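Pumilio domain-containing protein C56F2.08c (Schizosaccharomyces pombe, PDB 6NX5) probably binds AU-rich regions in the 3'-untranslated parts of mRNAs, the chain here being its N-terminal RNA recognition motif (RRM) domain. Local coordinates at residues V13-S17 / S18-A22; E47-S50 / S51-A55. All blocks are in the same frame, centred on the assembly; numbering follows the deposited sequence. Where two conformers were deposited one is given.

Contact 1 of 2, residues V13-S17 / S18-A22; sequences VGTSS and SAIHA
Helix 17-24, the first helix of the RRM fold, begins just after Ser16, which stands at its N-cap position, with the loop that follows strand 4-9 leading into it. The hydroxyl of Ser16 lies between its own backbone N and carbonyl carbon (chi1 73°), where it faces into the first turn. In one of the two conformers of Ser18, Ser16 OG and Ser18 OG are hydrogen-bonded at 2.8 Å, a bond that may therefore be partial. Ser16 OG also stands 3.2 Å from Ala19 N, and the methyl of Ala19 rests beside Ser16 OG. Ser16 also gives its carbonyl, which accepts Ile20 N at 3.2 Å, while the O of Ser17 takes His21 N at 3.0 Å in a straighter bond (N-H...O 162°).

Ile20 is the buried side chain here. Its CG1 lies over the carbonyl oxygen of Ser16 and against Thr15 CG2 (3.8 Å to Ile20 CG1), the two side chains crossing at about a right angle; beyond them Ile20 reaches Met35, Ala42 and Val44 of the sheet. Replacing it with an alanine would probably take from the Thr15 methyl its contacts with CG1 and CD1 and open a gap toward strands 30-35 and 42-46. Thr15 turns CG2 anti to its backbone N, which carries that methyl to Ile20, and its OG1 hydrogen-bonds to the carbonyl oxygen of Pro12.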
ATOM      1  N   VAL A  13     -17.008   2.154  -5.890  1.00 40.34           N
ATOM      2  CA  VAL A  13     -16.548   1.599  -7.156  1.00 40.65           C
ATOM      3  C   VAL A  13     -16.405   2.731  -8.165  1.00 34.46           C
ATOM      4  O   VAL A  13     -17.192   3.686  -8.179  1.00 30.93           O
ATOM      5  CB  VAL A  13     -17.494   0.495  -7.661  1.00 46.40           C
ATOM      6  CG1 VAL A  13     -17.687  -0.565  -6.586  1.00 49.45           C
ATOM      7  CG2 VAL A  13     -18.830   1.071  -8.096  1.00 44.42           C
ATOM      8  N   GLY A  14     -15.349   2.661  -8.968  1.00 30.28           N
ATOM      9  CA  GLY A  14     -15.078   3.701  -9.938  1.00 37.90           C
ATOM     10  C   GLY A  14     -14.400   4.946  -9.408  1.00 35.57           C
ATOM     11  O   GLY A  14     -14.233   5.902 -10.173  1.00 36.40           O
ATOM     12  N   THR A  15     -14.009   4.979  -8.131  1.00 28.83           N
ATOM     13  CA  THR A  15     -13.328   6.157  -7.594  1.00 25.54           C
ATOM     14  C   THR A  15     -11.993   6.368  -8.295  1.00 22.41           C
ATOM     15  O   THR A  15     -11.166   5.455  -8.371  1.00 23.74           O
ATOM     16  CB  THR A  15     -13.096   6.016  -6.088  1.00 24.40           C
ATOM     17  OG1 THR A  15     -14.358   5.910  -5.412  1.00 24.85           O
ATOM     18  CG2 THR A  15     -12.353   7.223  -5.561  1.00 20.47           C
ATOM     19  N   SER A  16     -11.784   7.577  -8.799  1.00 21.27           N
ATOM     20  CA  SER A  16     -10.581   7.896  -9.550  1.00 19.93           C
ATOM     21  C   SER A  16      -9.488   8.450  -8.640  1.00 22.39           C
ATOM     22  O   SER A  16      -9.731   8.888  -7.509  1.00 20.59           O
ATOM     23  CB  SER A  16     -10.896   8.906 -10.656  1.00 20.83           C
ATOM     24  OG  SER A  16     -11.122  10.196 -10.105  1.00 24.40           O
ATOM     25  N   SER A  17      -8.258   8.431  -9.154  1.00 19.90           N
ATOM     26  CA  SER A  17      -7.149   8.979  -8.381  0.74 21.23           C
ATOM     27  C   SER A  17      -7.291  10.485  -8.193  1.00 22.57           C
ATOM     28  O   SER A  17      -6.892  11.021  -7.150  1.00 18.67           O
ATOM     29  CB  SER A  17      -5.819   8.640  -9.046  0.74 21.55           C
ATOM     30  OG  SER A  17      -5.716   9.240 -10.322  0.74 17.30           O
ATOM     31  N   SER A  18      -7.869  11.183  -9.173  1.00 22.59           N
ATOM     32  CA  SER A  18      -8.085  12.617  -9.013  0.64 22.41           C
ATOM     33  C   SER A  18      -9.046  12.903  -7.865  1.00 21.82           C
ATOM     34  O   SER A  18      -8.850  13.861  -7.112  1.00 21.08           O
ATOM     35  CB  SER A  18      -8.605  13.221 -10.319  0.64 23.83           C
ATOM     36  OG  SER A  18      -9.834  12.630 -10.680  0.64 26.99           O
ATOM     37  N   ALA A  19     -10.080  12.076  -7.701  1.00 22.29           N
ATOM     38  CA  ALA A  19     -10.983  12.261  -6.570  1.00 19.58           C
ATOM     39  C   ALA A  19     -10.253  12.041  -5.249  1.00 23.61           C
ATOM     40  O   ALA A  19     -10.474  12.769  -4.273  1.00 23.23           O
ATOM     41  CB  ALA A  19     -12.184  11.319  -6.695  1.00 20.40           C
ATOM     42  N   ILE A  20      -9.360  11.056  -5.211  1.00 21.12           N
ATOM     43  CA  ILE A  20      -8.646  10.757  -3.976  1.00 17.82           C
ATOM     44  C   ILE A  20      -7.728  11.912  -3.591  1.00 17.18           C
ATOM     45  O   ILE A  20      -7.628  12.270  -2.411  1.00 16.33           O
ATOM     46  CB  ILE A  20      -7.894   9.425  -4.132  1.00 16.70           C
ATOM     47  CG1 ILE A  20      -8.930   8.301  -4.212  1.00 22.08           C
ATOM     48  CG2 ILE A  20      -6.917   9.204  -2.974  1.00 17.04           C
ATOM     49  CD1 ILE A  20      -8.381   6.995  -4.648  1.00 25.77           C
ATOM     50  N   HIS A  21      -7.042  12.516  -4.566  1.00 17.88           N
ATOM     51  CA  HIS A  21      -6.206  13.676  -4.255  1.00 22.35           C
ATOM     52  C   HIS A  21      -7.035  14.801  -3.659  1.00 24.83           C
ATOM     53  O   HIS A  21      -6.646  15.412  -2.657  1.00 19.43           O
ATOM     54  CB  HIS A  21      -5.462  14.167  -5.501  1.00 25.87           C
ATOM     55  CG  HIS A  21      -4.521  15.298  -5.227  1.00 32.51           C
ATOM     56  ND1 HIS A  21      -4.962  16.560  -4.890  1.00 35.66           N
ATOM     57  CD2 HIS A  21      -3.168  15.354  -5.212  1.00 36.50           C
ATOM     58  CE1 HIS A  21      -3.921  17.354  -4.716  1.00 34.27           C
ATOM     59  NE2 HIS A  21      -2.821  16.646  -4.902  1.00 35.25           N
ATOM     60  N   ALA A  22      -8.179  15.098  -4.276  1.00 23.03           N
ATOM     61  CA  ALA A  22      -9.055  16.134  -3.746  1.00 25.43           C
ATOM     62  C   ALA A  22      -9.400  15.878  -2.285  1.00 24.61           C
ATOM     63  O   ALA A  22      -9.332  16.789  -1.452  1.00 26.79           O
ATOM     64  CB  ALA A  22     -10.325  16.218  -4.596  1.00 22.51           C
TER

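Contact 2 of 2, residues E47-S50 / S51-A55; sequences ESLS and SAIVA
Water 1 joins two neighbouring hydroxyls in the first turn of helix 49-59, hydrogen-bonded to Ser50 OG (2.6 Å) and to Ser51 OG (2.9 Å). The two serines meet it through different rotations: Ser50 OG sits between its backbone N and carbonyl carbon (chi1 57°), whereas Ser51 OG lies anti to its carbonyl carbon (chi1 -60°). Ser51 OG also faces the CB of Ser48, the N-cap residue, whose hydroxyl makes no capping bond. The carbonyl oxygen of Ser48 takes Ala52 N at 3.2 Å, the first backbone bond of the helix among these residues.

This is the second helix of the RRM fold, packed against the four-stranded antiparallel sheet. Its next backbone bonds run from Ile53 N to Leu49 O (2.9 Å) and from Val54 N to Ser50 O (3.0 Å). One turn apart, Leu49 and Ile53 cross obliquely: Ile53 CD1 comes 3.8 Å from Leu49 CG, and Leu49 CD1 lies 3.9 Å from Ile53 CG1. Leu49 also touches Ser4, and Ile53 touches Leu75, while the methyl of buried Ala52 touches Ser4, Leu6, Tyr46 and Leu75. Val54 lays CG2 3.3 Å from the carbonyl oxygen of Ser50.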
ATOM      1  N   GLU A  47       4.696  13.386   2.847  1.00 13.24           N
ATOM      2  CA  GLU A  47       6.044  13.456   3.397  1.00 16.39           C
ATOM      3  C   GLU A  47       6.013  13.547   4.921  1.00 12.23           C
ATOM      4  O   GLU A  47       6.839  12.924   5.596  1.00 18.61           O
ATOM      5  CB  GLU A  47       6.811  14.639   2.797  1.00 22.88           C
ATOM      6  CG  GLU A  47       8.306  14.618   3.070  1.00 32.17           C
ATOM      7  CD  GLU A  47       9.074  13.675   2.156  1.00 45.17           C
ATOM      8  OE1 GLU A  47      10.156  14.067   1.670  1.00 44.09           O
ATOM      9  OE2 GLU A  47       8.600  12.540   1.927  1.00 48.89           O
ATOM     10  N   SER A  48       5.042  14.272   5.491  1.00 11.82           N
ATOM     11  CA  SER A  48       4.972  14.494   6.940  1.00 10.64           C
ATOM     12  C   SER A  48       4.108  13.460   7.639  1.00  8.80           C
ATOM     13  O   SER A  48       2.935  13.278   7.283  1.00  9.47           O
ATOM     14  CB  SER A  48       4.428  15.886   7.284  1.00 16.22           C
ATOM     15  OG  SER A  48       5.080  16.893   6.530  1.00 34.20           O
ATOM     16  N   LEU A  49       4.696  12.814   8.658  1.00  7.98           N
ATOM     17  CA  LEU A  49       3.954  11.878   9.494  1.00  7.51           C
ATOM     18  C   LEU A  49       2.741  12.529  10.132  1.00  7.13           C
ATOM     19  O   LEU A  49       1.660  11.930  10.166  1.00  7.50           O
ATOM     20  CB  LEU A  49       4.875  11.305  10.570  1.00  7.71           C
ATOM     21  CG  LEU A  49       4.185  10.459  11.633  1.00 10.70           C
ATOM     22  CD1 LEU A  49       3.572   9.217  11.030  1.00  9.82           C
ATOM     23  CD2 LEU A  49       5.232  10.096  12.680  1.00  9.50           C
ATOM     24  N   SER A  50       2.883  13.762  10.635  1.00  7.68           N
ATOM     25  CA  SER A  50       1.732  14.348  11.317  1.00  7.93           C
ATOM     26  C   SER A  50       0.568  14.589  10.350  1.00  8.66           C
ATOM     27  O   SER A  50      -0.594  14.434  10.746  1.00 11.63           O
ATOM     28  CB  SER A  50       2.125  15.635  12.054  1.00 16.61           C
ATOM     29  OG  SER A  50       2.692  16.586  11.193  1.00 14.41           O
ATOM     30  N   SER A  51       0.840  14.931   9.085  1.00  9.53           N
ATOM     31  CA  SER A  51      -0.249  15.030   8.106  1.00  9.39           C
ATOM     32  C   SER A  51      -0.943  13.684   7.916  1.00 10.90           C
ATOM     33  O   SER A  51      -2.182  13.609   7.872  1.00 10.80           O
ATOM     34  CB  SER A  51       0.260  15.541   6.750  1.00 18.27           C
ATOM     35  OG  SER A  51       0.845  16.829   6.837  1.00 25.14           O
ATOM     36  N   ALA A  52      -0.161  12.608   7.799  1.00  8.82           N
ATOM     37  CA  ALA A  52      -0.757  11.285   7.609  1.00  8.92           C
ATOM     38  C   ALA A  52      -1.612  10.871   8.805  1.00  9.26           C
ATOM     39  O   ALA A  52      -2.676  10.262   8.626  1.00  9.83           O
ATOM     40  CB  ALA A  52       0.331  10.236   7.346  1.00  8.14           C
ATOM     41  N   ILE A  53      -1.135  11.127  10.033  1.00  8.95           N
ATOM     42  CA  ILE A  53      -1.918  10.779  11.224  1.00  9.32           C
ATOM     43  C   ILE A  53      -3.234  11.545  11.238  1.00 10.26           C
ATOM     44  O   ILE A  53      -4.302  10.980  11.503  1.00 10.85           O
ATOM     45  CB  ILE A  53      -1.110  11.066  12.505  1.00  8.87           C
ATOM     46  CG1 ILE A  53       0.081  10.117  12.621  1.00  8.03           C
ATOM     47  CG2 ILE A  53      -2.011  10.954  13.762  1.00  9.42           C
ATOM     48  CD1 ILE A  53       1.059  10.561  13.729  1.00  7.57           C
ATOM     49  N   VAL A  54      -3.177  12.846  10.968  1.00 10.47           N
ATOM     50  CA  VAL A  54      -4.395  13.654  11.000  1.00 11.41           C
ATOM     51  C   VAL A  54      -5.384  13.180   9.943  1.00 12.01           C
ATOM     52  O   VAL A  54      -6.589  13.085  10.207  1.00 12.80           O
ATOM     53  CB  VAL A  54      -4.045  15.141  10.828  1.00 12.42           C
ATOM     54  CG1 VAL A  54      -5.307  15.970  10.495  1.00 14.52           C
ATOM     55  CG2 VAL A  54      -3.397  15.648  12.113  1.00 11.94           C
ATOM     56  N   ALA A  55      -4.893  12.879   8.736  1.00 11.70           N
ATOM     57  CA  ALA A  55      -5.760  12.369   7.674  1.00 12.27           C
ATOM     58  C   ALA A  55      -6.394  11.041   8.063  1.00 12.44           C
ATOM     59  O   ALA A  55      -7.602  10.830   7.870  1.00 13.27           O
ATOM     60  CB  ALA A  55      -4.962  12.218   6.371  1.00 11.85           C
TER
HETATM   61  O   HOH W   1       1.525  18.073   9.338  1.00 38.50           O

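Both contacts lie at the surface, on opposite sides of the domain's centre, with centres about 19 Å apart and no touch between them: contact 1 joins a loop to the start of helix 17-24, and contact 2 spans the first turns of helix 49-59. Among the residues that meet across each contact one is buried: Ile20, toward strands 30-35 and 42-46, and Ala52, toward strands 4-9, 42-46 and 72-75. Strand 42-46 is met from both. Their serine chemistry differs: in contact 1 two hydroxyls meet directly in one conformer, whereas in contact 2 a water joins them. Ser17, which has two conformers, packs on Ser79 of the second subunit; contact 2 touches no other chain of the assembly.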